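Local coordinates for StiE protein (Stigmatella aurantiaca, PDB 6ECX) that transfers a methyl group from S-adenosylmethionine to an oxygen of a growing polyketide, as the O-methyltransferase domain of a modular polyketide synthase, at residues F50-T55 and A239-N244; K90-F95 and Y157-G162; L228-D233 and L287-K292; D233-V238 and L282-L287. All coordinates share one frame; numbering follows the deposited sequence.

Overall arrangement
Contacts 2 and 3 lie in one mixed sheet: contact 2 joins two parallel strands beside the S-adenosylmethionine pocket, contact 3 two antiparallel ones nearer the sheet's far edge. Contact 4 shares D233 and L287 with contact 3 and follows the chain as strand 226-233 gives way to helix 235-242. The far end of that helix makes contact 1, which is only partly buried, its centre about 19 Å from the centre of the chain. The chemistry changes accordingly. In contacts 2 and 3, backbone bonds run directly between strands; in contact 4, also buried, a serine and an aspartate join a backbone bond, and in contact 1 water carries the main-chain bonds while aromatic rings supply the packing.

Contact 1: residues F50-T55 and A239-N244; sequences FSWIRT and ANCLHN
The indole of W52 takes a methyl group of L242 on one face: L242 CD2 sits over the six-membered ring of W52, 3.9 Å from its centroid and somewhat toward the rim, a CH-pi contact. Beside the five-membered ring comes the sulfur of C241, oblique to it, with SG 3.7 Å from W52 CD1. W40 meets the same indole edge-to-face. The second ring, F50, presents its edge, CE2 reaching 3.5 Å from C241 O close to the ring plane, where the weakly positive C-H rim suits a carbonyl oxygen. W52 has CG anti to its backbone N (chi1 180°), and this sends the indole alongside L242, the two side chains pointing the same way.

Between the backbones sits water. One molecule accepts from W52 N at 2.8 Å and donates to both C241 O and H243 O; another accepts from I53 N and from N244 ND2, the latter at 3.1 Å. S51 is the N-cap of helix 52-57, its OG accepting from R54 N at 3.0 Å. Q250, on helix 247-255, bonds through OE1 to both S51 OG and N244 ND2. Serine suits the cap because a short hydroxyl can accept from its own helix and still bond outward.

The first turn of helix 52-57 thus meets the end of helix 235-242, with the W52 side chain about 10 Å from S-adenosylmethionine. Its amides find acceptors in two waters and a serine. C241 O serves polar linkage and packing alike, hydrogen-bonded to water while the edge of F50 and the CB of W52 pack against it.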
loop_
_atom_site.group_PDB
_atom_site.type_symbol
_atom_site.label_atom_id
_atom_site.label_comp_id
_atom_site.label_asym_id
_atom_site.label_seq_id
_atom_site.Cartn_x
_atom_site.Cartn_y
_atom_site.Cartn_z
ATOM N N PHE A 50 -16.443 -4.342 -16.886
ATOM C CA PHE A 50 -15.344 -4.893 -16.104
ATOM C C PHE A 50 -15.840 -5.265 -14.717
ATOM O O PHE A 50 -16.589 -4.519 -14.080
ATOM C CB PHE A 50 -14.177 -3.923 -15.980
ATOM C CG PHE A 50 -13.137 -4.368 -14.979
ATOM C CD1 PHE A 50 -12.153 -5.272 -15.335
ATOM C CD2 PHE A 50 -13.166 -3.906 -13.670
ATOM C CE1 PHE A 50 -11.206 -5.691 -14.410
ATOM C CE2 PHE A 50 -12.227 -4.324 -12.746
ATOM C CZ PHE A 50 -11.246 -5.217 -13.117
ATOM N N SER A 51 -15.411 -6.428 -14.249
ATOM C CA SER A 51 -15.817 -6.959 -12.955
ATOM C C SER A 51 -14.548 -7.325 -12.199
ATOM O O SER A 51 -13.911 -8.342 -12.496
ATOM C CB SER A 51 -16.734 -8.162 -13.115
ATOM O OG SER A 51 -16.874 -8.820 -11.877
ATOM N N TRP A 52 -14.172 -6.478 -11.243
ATOM C CA TRP A 52 -13.046 -6.800 -10.376
ATOM C C TRP A 52 -13.276 -8.124 -9.654
ATOM O O TRP A 52 -12.347 -8.926 -9.490
ATOM C CB TRP A 52 -12.828 -5.660 -9.384
ATOM C CG TRP A 52 -11.705 -5.895 -8.452
ATOM C CD1 TRP A 52 -10.380 -5.670 -8.693
ATOM C CD2 TRP A 52 -11.794 -6.404 -7.117
ATOM N NE1 TRP A 52 -9.637 -6.012 -7.588
ATOM C CE2 TRP A 52 -10.481 -6.466 -6.607
ATOM C CE3 TRP A 52 -12.855 -6.824 -6.307
ATOM C CZ2 TRP A 52 -10.198 -6.925 -5.317
ATOM C CZ3 TRP A 52 -12.574 -7.282 -5.027
ATOM C CH2 TRP A 52 -11.255 -7.326 -4.545
ATOM N N ILE A 53 -14.518 -8.388 -9.248
ATOM C CA ILE A 53 -14.793 -9.593 -8.476
ATOM C C ILE A 53 -14.595 -10.839 -9.338
ATOM O O ILE A 53 -14.003 -11.825 -8.889
ATOM C CB ILE A 53 -16.203 -9.516 -7.847
ATOM C CG1 ILE A 53 -16.344 -10.518 -6.700
ATOM C CG2 ILE A 53 -17.319 -9.701 -8.871
ATOM C CD1 ILE A 53 -15.560 -10.096 -5.478
ATOM N N ARG A 54 -15.036 -10.803 -10.600
ATOM C CA ARG A 54 -14.862 -11.970 -11.461
ATOM C C ARG A 54 -13.399 -12.147 -11.849
ATOM O O ARG A 54 -12.897 -13.277 -11.909
ATOM C CB ARG A 54 -15.745 -11.857 -12.712
ATOM C CG ARG A 54 -17.237 -11.908 -12.435
ATOM C CD ARG A 54 -18.084 -11.837 -13.705
ATOM N NE ARG A 54 -19.408 -12.416 -13.466
ATOM C CZ ARG A 54 -20.450 -12.323 -14.290
ATOM N NH1 ARG A 54 -20.357 -11.658 -15.431
ATOM N NH2 ARG A 54 -21.600 -12.890 -13.959
ATOM N N THR A 55 -12.696 -11.043 -12.101
ATOM C CA THR A 55 -11.296 -11.133 -12.502
ATOM C C THR A 55 -10.441 -11.753 -11.403
ATOM O O THR A 55 -9.569 -12.587 -11.678
ATOM C CB THR A 55 -10.765 -9.746 -12.874
ATOM O OG1 THR A 55 -11.431 -9.284 -14.055
ATOM C CG2 THR A 55 -9.271 -9.799 -13.129
ATOM N N ALA A 239 -12.256 3.397 -6.417
ATOM C CA ALA A 239 -13.687 3.086 -6.431
ATOM C C ALA A 239 -14.160 2.744 -7.842
ATOM O O ALA A 239 -15.032 1.887 -8.022
ATOM C CB ALA A 239 -14.489 4.258 -5.857
ATOM N N ASN A 240 -13.595 3.407 -8.859
ATOM C CA ASN A 240 -13.901 3.032 -10.240
ATOM C C ASN A 240 -13.510 1.586 -10.519
ATOM O O ASN A 240 -14.163 0.902 -11.316
ATOM C CB ASN A 240 -13.176 3.948 -11.226
ATOM C CG ASN A 240 -13.782 5.331 -11.310
ATOM O OD1 ASN A 240 -14.909 5.575 -10.861
ATOM N ND2 ASN A 240 -13.034 6.251 -11.910
ATOM N N CYS A 241 -12.423 1.112 -9.900
ATOM C CA CYS A 241 -12.002 -0.267 -10.122
ATOM C C CYS A 241 -13.017 -1.247 -9.542
ATOM O O CYS A 241 -13.295 -2.294 -10.140
ATOM C CB CYS A 241 -10.611 -0.498 -9.519
ATOM S SG CYS A 241 -9.978 -2.185 -9.720
ATOM N N LEU A 242 -13.595 -0.910 -8.387
ATOM C CA LEU A 242 -14.544 -1.773 -7.695
ATOM C C LEU A 242 -15.972 -1.608 -8.196
ATOM O O LEU A 242 -16.850 -2.355 -7.756
ATOM C CB LEU A 242 -14.497 -1.496 -6.189
ATOM C CG LEU A 242 -13.113 -1.680 -5.571
ATOM C CD1 LEU A 242 -13.135 -1.367 -4.088
ATOM C CD2 LEU A 242 -12.653 -3.106 -5.818
ATOM N N HIS A 243 -16.214 -0.666 -9.105
ATOM C CA HIS A 243 -17.566 -0.406 -9.591
ATOM C C HIS A 243 -18.151 -1.637 -10.283
ATOM O O HIS A 243 -17.546 -2.198 -11.200
ATOM C CB HIS A 243 -17.546 0.787 -10.548
ATOM C CG HIS A 243 -18.903 1.297 -10.903
ATOM N ND1 HIS A 243 -19.660 2.059 -10.040
ATOM C CD2 HIS A 243 -19.646 1.148 -12.025
ATOM C CE1 HIS A 243 -20.813 2.356 -10.614
ATOM N NE2 HIS A 243 -20.829 1.817 -11.820
ATOM N N ASN A 244 -19.344 -2.045 -9.839
ATOM C CA ASN A 244 -19.993 -3.264 -10.321
ATOM C C ASN A 244 -21.490 -3.098 -10.097
ATOM O O ASN A 244 -21.992 -3.355 -8.991
ATOM C CB ASN A 244 -19.465 -4.506 -9.605
ATOM C CG ASN A 244 -19.882 -5.817 -10.285
ATOM O OD1 ASN A 244 -21.009 -5.965 -10.772
ATOM N ND2 ASN A 244 -18.963 -6.776 -10.310
HETATM O O HOH W 1 -15.554 -4.199 -10.565
HETATM O O HOH W 2 -16.353 -5.957 -8.887
#

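Contact 2: residues K90-F95 and Y157-G162; sequences KNVMDF and YDLVLG
The central parallel strands of the Rossmann-like fold of class I methyltransferases meet here: strand 91-94, which leads into the glycine-rich loop beside S-adenosylmethionine, pairs with strand 157-163. Backbone bonds alternate between the strands, L161 N donating to M93 O at 2.7 Å and L161 O accepting from F95 N at 3.0 Å. N91 O accepts twice, from L159 N and, at 2.9 Å, from D158 N. Here the chain turns a corner, and D158 reaches back to take K90 N on the anti lone pair of OD2 at 2.8 Å. Its OD1 reaches N91 ND2 through a water.

M93 crosses the ring of Y157, with CB over its centre 3.6 Å from the centroid and SD oblique to it, a Met-aromatic contact; the phenol oxygen bonds to D116. On the opposite face of the sheet, V92 CG1 packs on L161 CG. F95, whose CG lies between its backbone N and carbonyl carbon (chi1 62°), swings its ring over G162, bringing CZ 3.4 Å from G162 CA. Glycine suits the spot because it has no side chain to stand against the ring, while V160 CG1 touches the ring edge.

F95 also touches S-adenosylmethionine, and its carbonyl accepts from S148, a residue of the cofactor site. The ring bordering the pocket is therefore packed by G162 on a face and V160 at the edge, and the F95 amide is tied to the neighbouring strand.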
loop_
_atom_site.group_PDB
_atom_site.type_symbol
_atom_site.label_atom_id
_atom_site.label_comp_id
_atom_site.label_asym_id
_atom_site.label_seq_id
_atom_site.Cartn_x
_atom_site.Cartn_y
_atom_site.Cartn_z
ATOM N N LYS A 90 20.160 3.390 -2.857
ATOM C CA LYS A 90 20.890 2.140 -2.731
ATOM C C LYS A 90 20.073 1.033 -2.078
ATOM O O LYS A 90 19.989 -0.064 -2.636
ATOM C CB LYS A 90 22.182 2.357 -1.938
ATOM C CG LYS A 90 23.024 1.096 -1.805
ATOM C CD LYS A 90 23.310 0.479 -3.169
ATOM C CE LYS A 90 24.342 -0.636 -3.088
ATOM N NZ LYS A 90 24.830 -0.986 -4.455
ATOM N N ASN A 91 19.457 1.295 -0.917
ATOM C CA ASN A 91 18.878 0.254 -0.069
ATOM C C ASN A 91 17.389 0.513 0.129
ATOM O O ASN A 91 16.998 1.649 0.414
ATOM C CB ASN A 91 19.588 0.236 1.294
ATOM C CG ASN A 91 21.098 0.003 1.161
ATOM O OD1 ASN A 91 21.522 -1.058 0.720
ATOM N ND2 ASN A 91 21.902 1.001 1.535
ATOM N N VAL A 92 16.575 -0.552 0.014
ATOM C CA VAL A 92 15.113 -0.480 0.065
ATOM C C VAL A 92 14.601 -1.438 1.139
ATOM O O VAL A 92 15.080 -2.571 1.249
ATOM C CB VAL A 92 14.472 -0.842 -1.301
ATOM C CG1 VAL A 92 12.912 -0.711 -1.254
ATOM C CG2 VAL A 92 15.074 -0.009 -2.451
ATOM N N MET A 93 13.615 -0.993 1.920
ATOM C CA MET A 93 12.926 -1.843 2.896
ATOM C C MET A 93 11.440 -1.874 2.575
ATOM O O MET A 93 10.812 -0.815 2.481
ATOM C CB MET A 93 13.126 -1.318 4.322
ATOM C CG MET A 93 12.456 -2.143 5.416
ATOM S SD MET A 93 13.351 -3.707 5.648
ATOM C CE MET A 93 11.939 -4.831 5.811
ATOM N N ASP A 94 10.864 -3.085 2.436
ATOM C CA ASP A 94 9.416 -3.263 2.256
ATOM C C ASP A 94 8.866 -3.881 3.529
ATOM O O ASP A 94 9.091 -5.072 3.789
ATOM C CB ASP A 94 9.118 -4.162 1.053
ATOM C CG ASP A 94 7.617 -4.313 0.772
ATOM O OD1 ASP A 94 6.777 -4.102 1.676
ATOM O OD2 ASP A 94 7.277 -4.653 -0.386
ATOM N N PHE A 95 8.146 -3.096 4.343
ATOM C CA PHE A 95 7.819 -3.627 5.660
ATOM C C PHE A 95 6.532 -4.450 5.688
ATOM O O PHE A 95 6.112 -4.873 6.766
ATOM C CB PHE A 95 7.801 -2.519 6.726
ATOM C CG PHE A 95 6.779 -1.436 6.523
ATOM C CD1 PHE A 95 5.489 -1.590 6.989
ATOM C CD2 PHE A 95 7.141 -0.223 5.957
ATOM C CE1 PHE A 95 4.556 -0.571 6.861
ATOM C CE2 PHE A 95 6.217 0.813 5.834
ATOM C CZ PHE A 95 4.927 0.639 6.279
ATOM N N TYR A 157 18.322 2.236 5.469
ATOM C CA TYR A 157 17.691 2.282 4.157
ATOM C C TYR A 157 17.573 3.706 3.628
ATOM O O TYR A 157 17.588 4.684 4.381
ATOM C CB TYR A 157 16.305 1.614 4.222
ATOM C CG TYR A 157 16.452 0.177 4.660
ATOM C CD1 TYR A 157 16.804 -0.811 3.742
ATOM C CD2 TYR A 157 16.338 -0.178 5.998
ATOM C CE1 TYR A 157 17.015 -2.140 4.143
ATOM C CE2 TYR A 157 16.534 -1.501 6.408
ATOM C CZ TYR A 157 16.852 -2.473 5.473
ATOM O OH TYR A 157 17.038 -3.768 5.882
ATOM N N ASP A 158 17.482 3.798 2.300
ATOM C CA ASP A 158 17.223 5.043 1.596
ATOM C C ASP A 158 15.773 5.198 1.207
ATOM O O ASP A 158 15.291 6.328 1.070
ATOM C CB ASP A 158 18.068 5.105 0.322
ATOM C CG ASP A 158 19.550 4.991 0.605
ATOM O OD1 ASP A 158 19.984 5.431 1.680
ATOM O OD2 ASP A 158 20.268 4.460 -0.254
ATOM N N LEU A 159 15.053 4.080 1.064
ATOM C CA LEU A 159 13.656 4.097 0.648
ATOM C C LEU A 159 12.936 3.007 1.421
ATOM O O LEU A 159 13.474 1.903 1.569
ATOM C CB LEU A 159 13.524 3.860 -0.868
ATOM C CG LEU A 159 12.146 3.558 -1.484
ATOM C CD1 LEU A 159 11.249 4.797 -1.426
ATOM C CD2 LEU A 159 12.307 3.108 -2.954
ATOM N N VAL A 160 11.749 3.330 1.954
ATOM C CA VAL A 160 10.913 2.382 2.693
ATOM C C VAL A 160 9.532 2.335 2.044
ATOM O O VAL A 160 8.957 3.377 1.716
ATOM C CB VAL A 160 10.800 2.753 4.188
ATOM C CG1 VAL A 160 9.856 1.782 4.931
ATOM C CG2 VAL A 160 12.165 2.735 4.881
ATOM N N LEU A 161 8.998 1.122 1.861
ATOM C CA LEU A 161 7.731 0.897 1.176
ATOM C C LEU A 161 6.733 0.302 2.166
ATOM O O LEU A 161 7.063 -0.650 2.896
ATOM C CB LEU A 161 7.866 -0.072 -0.019
ATOM C CG LEU A 161 9.011 0.018 -1.018
ATOM C CD1 LEU A 161 8.878 -1.078 -2.080
ATOM C CD2 LEU A 161 9.029 1.372 -1.683
ATOM N N GLY A 162 5.516 0.843 2.169
ATOM C CA GLY A 162 4.422 0.246 2.928
ATOM C C GLY A 162 3.135 0.433 2.159
ATOM O O GLY A 162 2.454 1.448 2.328
HETATM O O HOH W 3 21.305 3.304 2.871
#

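Contact 3: residues L228-D233 and L287-K292; sequences LVDAVD and LFHVQK
The carbonyl oxygen of H289 is held by two amides in succession, V229 N at 2.8 Å and D230 N at 3.3 Å, both in its carbonyl plane. Two residues opposite one make a classic beta bulge, and V229, with nearly helical backbone angles (-88°, -47°), is the residue that opens it. Past the bulge the antiparallel ladder resumes: H289 N bonds to D230 O at 2.9 Å, and V232 and L287 exchange bonds both ways.

V229 CB lies at the edge of the H289 imidazole, 3.6 Å from ND1, and the two side chains run side by side. D230 approaches obliquely, out of the ring plane. Its OD1 rests 3.4 Å from H289 CB, with the carboxylate turned 68° from the ring, and forms a salt bridge to R82, whose NH2 also bonds L287 O. On the face that carries L228, F288 and V290, the L228 methyl CD1 touches both of the others, 4.1 Å from F288 CD2 and the same from V290 CG2. A231 suits its place on this face because its small CB packs against V286 CG1 and L312.

The strands are neighbours in the mixed sheet, with strand 187-196 beyond 283-292. The bulge lets both amides share one acceptor, leaving neither without a partner. D230 OD1 also stands 4.3 Å from H289 ND1, close enough that its charge might favour a protonated imidazole, although R82 would offset part of that pull.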
loop_
_atom_site.group_PDB
_atom_site.type_symbol
_atom_site.label_atom_id
_atom_site.label_comp_id
_atom_site.label_asym_id
_atom_site.label_seq_id
_atom_site.Cartn_x
_atom_site.Cartn_y
_atom_site.Cartn_z
ATOM N N LEU A 228 5.634 14.892 5.696
ATOM C CA LEU A 228 4.825 14.614 4.524
ATOM C C LEU A 228 5.165 15.621 3.434
ATOM O O LEU A 228 4.994 16.830 3.632
ATOM C CB LEU A 228 3.350 14.715 4.894
ATOM C CG LEU A 228 2.357 14.575 3.740
ATOM C CD1 LEU A 228 2.526 13.209 3.026
ATOM C CD2 LEU A 228 0.912 14.717 4.292
ATOM N N VAL A 229 5.647 15.137 2.295
ATOM C CA VAL A 229 6.010 16.020 1.178
ATOM C C VAL A 229 4.819 16.282 0.266
ATOM O O VAL A 229 4.550 17.429 -0.094
ATOM C CB VAL A 229 7.199 15.423 0.391
ATOM C CG1 VAL A 229 7.484 16.255 -0.897
ATOM C CG2 VAL A 229 8.436 15.338 1.273
ATOM N N ASP A 230 4.077 15.231 -0.123
ATOM C CA ASP A 230 2.786 15.438 -0.773
ATOM C C ASP A 230 2.030 14.118 -0.797
ATOM O O ASP A 230 2.556 13.064 -0.418
ATOM C CB ASP A 230 2.909 16.013 -2.185
ATOM C CG ASP A 230 3.315 14.989 -3.199
ATOM O OD1 ASP A 230 4.132 14.114 -2.860
ATOM O OD2 ASP A 230 2.818 15.056 -4.340
ATOM N N ALA A 231 0.790 14.194 -1.267
ATOM C CA ALA A 231 -0.132 13.069 -1.193
ATOM C C ALA A 231 -1.125 13.174 -2.341
ATOM O O ALA A 231 -1.633 14.263 -2.621
ATOM C CB ALA A 231 -0.853 13.058 0.158
ATOM N N VAL A 232 -1.346 12.062 -3.038
ATOM C CA VAL A 232 -2.318 11.980 -4.124
ATOM C C VAL A 232 -3.501 11.128 -3.660
ATOM O O VAL A 232 -3.319 10.023 -3.131
ATOM C CB VAL A 232 -1.679 11.410 -5.405
ATOM C CG1 VAL A 232 -2.743 11.180 -6.484
ATOM C CG2 VAL A 232 -0.603 12.377 -5.947
ATOM N N ASP A 233 -4.709 11.642 -3.872
ATOM C CA ASP A 233 -5.944 10.980 -3.483
ATOM C C ASP A 233 -6.475 10.233 -4.704
ATOM O O ASP A 233 -6.930 10.853 -5.673
ATOM C CB ASP A 233 -6.940 12.017 -2.975
ATOM C CG ASP A 233 -8.225 11.406 -2.465
ATOM O OD1 ASP A 233 -8.420 10.183 -2.566
ATOM O OD2 ASP A 233 -9.060 12.177 -1.965
ATOM N N LEU A 287 -1.899 8.138 -1.425
ATOM C CA LEU A 287 -0.557 7.696 -1.771
ATOM C C LEU A 287 0.405 8.758 -1.217
ATOM O O LEU A 287 0.524 9.855 -1.780
ATOM C CB LEU A 287 -0.427 7.513 -3.283
ATOM C CG LEU A 287 -1.568 6.745 -3.979
ATOM C CD1 LEU A 287 -1.362 6.685 -5.485
ATOM C CD2 LEU A 287 -1.718 5.333 -3.415
ATOM N N PHE A 288 1.068 8.417 -0.107
ATOM C CA PHE A 288 1.905 9.328 0.660
ATOM C C PHE A 288 3.319 9.342 0.088
ATOM O O PHE A 288 3.891 8.284 -0.196
ATOM C CB PHE A 288 2.005 8.902 2.128
ATOM C CG PHE A 288 0.682 8.822 2.869
ATOM C CD1 PHE A 288 -0.145 7.708 2.733
ATOM C CD2 PHE A 288 0.318 9.813 3.768
ATOM C CE1 PHE A 288 -1.332 7.618 3.444
ATOM C CE2 PHE A 288 -0.860 9.734 4.486
ATOM C CZ PHE A 288 -1.694 8.635 4.323
ATOM N N HIS A 289 3.897 10.532 -0.040
ATOM C CA HIS A 289 5.338 10.669 -0.241
ATOM C C HIS A 289 5.905 11.444 0.944
ATOM O O HIS A 289 5.545 12.607 1.155
ATOM C CB HIS A 289 5.665 11.378 -1.557
ATOM C CG HIS A 289 7.130 11.418 -1.868
ATOM N ND1 HIS A 289 7.934 12.486 -1.532
ATOM C CD2 HIS A 289 7.942 10.508 -2.456
ATOM C CE1 HIS A 289 9.178 12.239 -1.904
ATOM N NE2 HIS A 289 9.209 11.047 -2.474
ATOM N N VAL A 290 6.791 10.802 1.699
ATOM C CA VAL A 290 7.270 11.275 2.992
ATOM C C VAL A 290 8.795 11.289 2.957
ATOM O O VAL A 290 9.417 10.406 2.354
ATOM C CB VAL A 290 6.748 10.351 4.117
ATOM C CG1 VAL A 290 7.280 10.746 5.494
ATOM C CG2 VAL A 290 5.190 10.314 4.088
ATOM N N GLN A 291 9.408 12.276 3.618
ATOM C CA GLN A 291 10.864 12.343 3.701
ATOM C C GLN A 291 11.317 12.392 5.162
ATOM O O GLN A 291 10.734 13.096 5.977
ATOM C CB GLN A 291 11.413 13.557 2.931
ATOM C CG GLN A 291 12.947 13.566 2.874
ATOM C CD GLN A 291 13.502 14.785 2.175
ATOM O OE1 GLN A 291 12.817 15.785 2.014
ATOM N NE2 GLN A 291 14.734 14.683 1.706
ATOM N N LYS A 292 12.358 11.641 5.507
ATOM C CA LYS A 292 12.935 11.802 6.840
ATOM C C LYS A 292 13.622 13.162 6.980
ATOM O O LYS A 292 14.365 13.607 6.092
ATOM C CB LYS A 292 13.950 10.688 7.122
ATOM C CG LYS A 292 14.583 10.846 8.483
ATOM C CD LYS A 292 15.359 9.616 8.889
ATOM C CE LYS A 292 15.966 9.808 10.275
ATOM N NZ LYS A 292 16.474 8.494 10.755
#

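Contact 4: residues D233-V238 and L282-L287; sequences DVSNEV and LISYVL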
loop_
_atom_site.group_PDB
_atom_site.type_symbol
_atom_site.label_atom_id
_atom_site.label_comp_id
_atom_site.label_asym_id
_atom_site.label_seq_id
_atom_site.Cartn_x
_atom_site.Cartn_y
_atom_site.Cartn_z
ATOM N N ASP A 233 -4.709 11.642 -3.872
ATOM C CA ASP A 233 -5.944 10.980 -3.483
ATOM C C ASP A 233 -6.475 10.233 -4.704
ATOM O O ASP A 233 -6.930 10.853 -5.673
ATOM C CB ASP A 233 -6.940 12.017 -2.975
ATOM C CG ASP A 233 -8.225 11.406 -2.465
ATOM O OD1 ASP A 233 -8.420 10.183 -2.566
ATOM O OD2 ASP A 233 -9.060 12.177 -1.965
ATOM N N VAL A 234 -6.405 8.906 -4.667
ATOM C CA VAL A 234 -6.915 8.086 -5.757
ATOM C C VAL A 234 -8.218 7.382 -5.365
ATOM O O VAL A 234 -8.579 6.367 -5.966
ATOM C CB VAL A 234 -5.858 7.080 -6.244
ATOM C CG1 VAL A 234 -4.627 7.805 -6.807
ATOM C CG2 VAL A 234 -5.432 6.154 -5.108
ATOM N N SER A 235 -8.927 7.915 -4.362
ATOM C CA SER A 235 -10.195 7.326 -3.919
ATOM C C SER A 235 -11.150 7.097 -5.084
ATOM O O SER A 235 -11.792 6.036 -5.181
ATOM C CB SER A 235 -10.868 8.230 -2.880
ATOM O OG SER A 235 -10.047 8.411 -1.739
ATOM N N ASN A 236 -11.265 8.091 -5.972
ATOM C CA ASN A 236 -12.238 8.010 -7.060
ATOM C C ASN A 236 -11.880 6.899 -8.040
ATOM O O ASN A 236 -12.768 6.216 -8.569
ATOM C CB ASN A 236 -12.322 9.352 -7.787
ATOM C CG ASN A 236 -13.126 9.265 -9.078
ATOM O OD1 ASN A 236 -14.350 9.252 -9.052
ATOM N ND2 ASN A 236 -12.433 9.199 -10.213
ATOM N N GLU A 237 -10.582 6.705 -8.284
ATOM C CA GLU A 237 -10.138 5.745 -9.281
ATOM C C GLU A 237 -10.086 4.334 -8.722
ATOM O O GLU A 237 -10.281 3.365 -9.466
ATOM C CB GLU A 237 -8.764 6.149 -9.819
ATOM C CG GLU A 237 -8.804 7.439 -10.652
ATOM C CD GLU A 237 -9.020 8.691 -9.814
ATOM O OE1 GLU A 237 -8.594 8.702 -8.639
ATOM O OE2 GLU A 237 -9.615 9.664 -10.331
ATOM N N VAL A 238 -9.784 4.202 -7.432
ATOM C CA VAL A 238 -9.896 2.905 -6.778
ATOM C C VAL A 238 -11.356 2.467 -6.742
ATOM O O VAL A 238 -11.688 1.311 -7.049
ATOM C CB VAL A 238 -9.264 2.989 -5.376
ATOM C CG1 VAL A 238 -9.787 1.895 -4.482
ATOM C CG2 VAL A 238 -7.748 2.892 -5.496
ATOM N N LEU A 282 -16.094 9.407 3.005
ATOM C CA LEU A 282 -15.885 9.108 4.417
ATOM C C LEU A 282 -14.432 8.746 4.695
ATOM O O LEU A 282 -13.883 9.106 5.742
ATOM C CB LEU A 282 -16.811 7.976 4.852
ATOM C CG LEU A 282 -18.301 8.187 4.555
ATOM C CD1 LEU A 282 -19.139 7.128 5.252
ATOM C CD2 LEU A 282 -18.752 9.584 4.957
ATOM N N ILE A 283 -13.805 8.009 3.779
ATOM C CA ILE A 283 -12.388 7.692 3.866
ATOM C C ILE A 283 -11.745 8.020 2.526
ATOM O O ILE A 283 -12.421 8.190 1.504
ATOM C CB ILE A 283 -12.138 6.219 4.253
ATOM C CG1 ILE A 283 -12.672 5.285 3.170
ATOM C CG2 ILE A 283 -12.805 5.894 5.596
ATOM C CD1 ILE A 283 -12.675 3.823 3.579
ATOM N N SER A 284 -10.421 8.123 2.550
ATOM C CA SER A 284 -9.636 8.430 1.370
ATOM C C SER A 284 -8.535 7.396 1.244
ATOM O O SER A 284 -7.937 6.991 2.245
ATOM C CB SER A 284 -9.027 9.842 1.439
ATOM O OG SER A 284 -10.058 10.806 1.376
ATOM N N TYR A 285 -8.306 6.943 0.018
ATOM C CA TYR A 285 -7.182 6.076 -0.284
ATOM C C TYR A 285 -6.068 6.972 -0.800
ATOM O O TYR A 285 -6.220 7.619 -1.843
ATOM C CB TYR A 285 -7.570 5.024 -1.311
ATOM C CG TYR A 285 -6.540 3.952 -1.523
ATOM C CD1 TYR A 285 -5.537 4.112 -2.461
ATOM C CD2 TYR A 285 -6.575 2.770 -0.801
ATOM C CE1 TYR A 285 -4.601 3.138 -2.686
ATOM C CE2 TYR A 285 -5.625 1.780 -1.012
ATOM C CZ TYR A 285 -4.645 1.977 -1.962
ATOM O OH TYR A 285 -3.706 1.014 -2.199
ATOM N N VAL A 286 -4.973 7.039 -0.062
ATOM C CA VAL A 286 -4.006 8.121 -0.230
ATOM C C VAL A 286 -2.634 7.527 -0.498
ATOM O O VAL A 286 -2.248 6.529 0.119
ATOM C CB VAL A 286 -3.980 9.037 1.011
ATOM C CG1 VAL A 286 -2.877 10.076 0.870
ATOM C CG2 VAL A 286 -5.354 9.713 1.195
ATOM N N LEU A 287 -1.899 8.138 -1.425
ATOM C CA LEU A 287 -0.557 7.696 -1.771
ATOM C C LEU A 287 0.405 8.758 -1.217
ATOM O O LEU A 287 0.524 9.855 -1.780
ATOM C CB LEU A 287 -0.427 7.513 -3.283
ATOM C CG LEU A 287 -1.568 6.745 -3.979
ATOM C CD1 LEU A 287 -1.362 6.685 -5.485
ATOM C CD2 LEU A 287 -1.718 5.333 -3.415
HETATM O O HOH W 4 -11.356 11.555 -0.998
#
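The hydroxyl of S235 links the two segments, accepting from Y285 N at 2.9 Å and pointing to D233 OD1, at a very short 2.5 Å that makes the detail of this bond doubtful. That same OD1 takes S235 N at 2.9 Å from the anti side, closing an Asx turn, so one carboxylate oxygen serves two donors of a single residue. Serine suits the place, its hydroxyl able to accept from the amide and donate to the carboxylate. The other oxygen, D233 OD2, receives a water proton at 2.6 Å, and the water is also bonded to S284 OG, 2.8 Å away, which has a further partner in N197. The amide of V234 bonds to Y285 O at 3.1 Å, lying nearly along its C=O axis.

These bonds mark the point where strand 226-233 ends and helix 235-242 begins against the neighbouring strand 283-292. D233 and V286 face one another as an antiparallel non-hydrogen-bonded pair, and V234 holds the N-cap position; V234 O accepts V238 N in the first turn.

Apolar side chains pack beside these bonds. V234 CG2, placed between its backbone N and carbonyl carbon (CG1 chi1 -62°), meets the edge of the Y285 ring, 3.3 Å from CD1, and CG1 reaches L287 CD1. V238 crosses at about a right angle, its CG2 over one face of that ring. The Y285 hydroxyl is bonded to E164. The side chain of Y285 lies about 7 Å from S-adenosylmethionine.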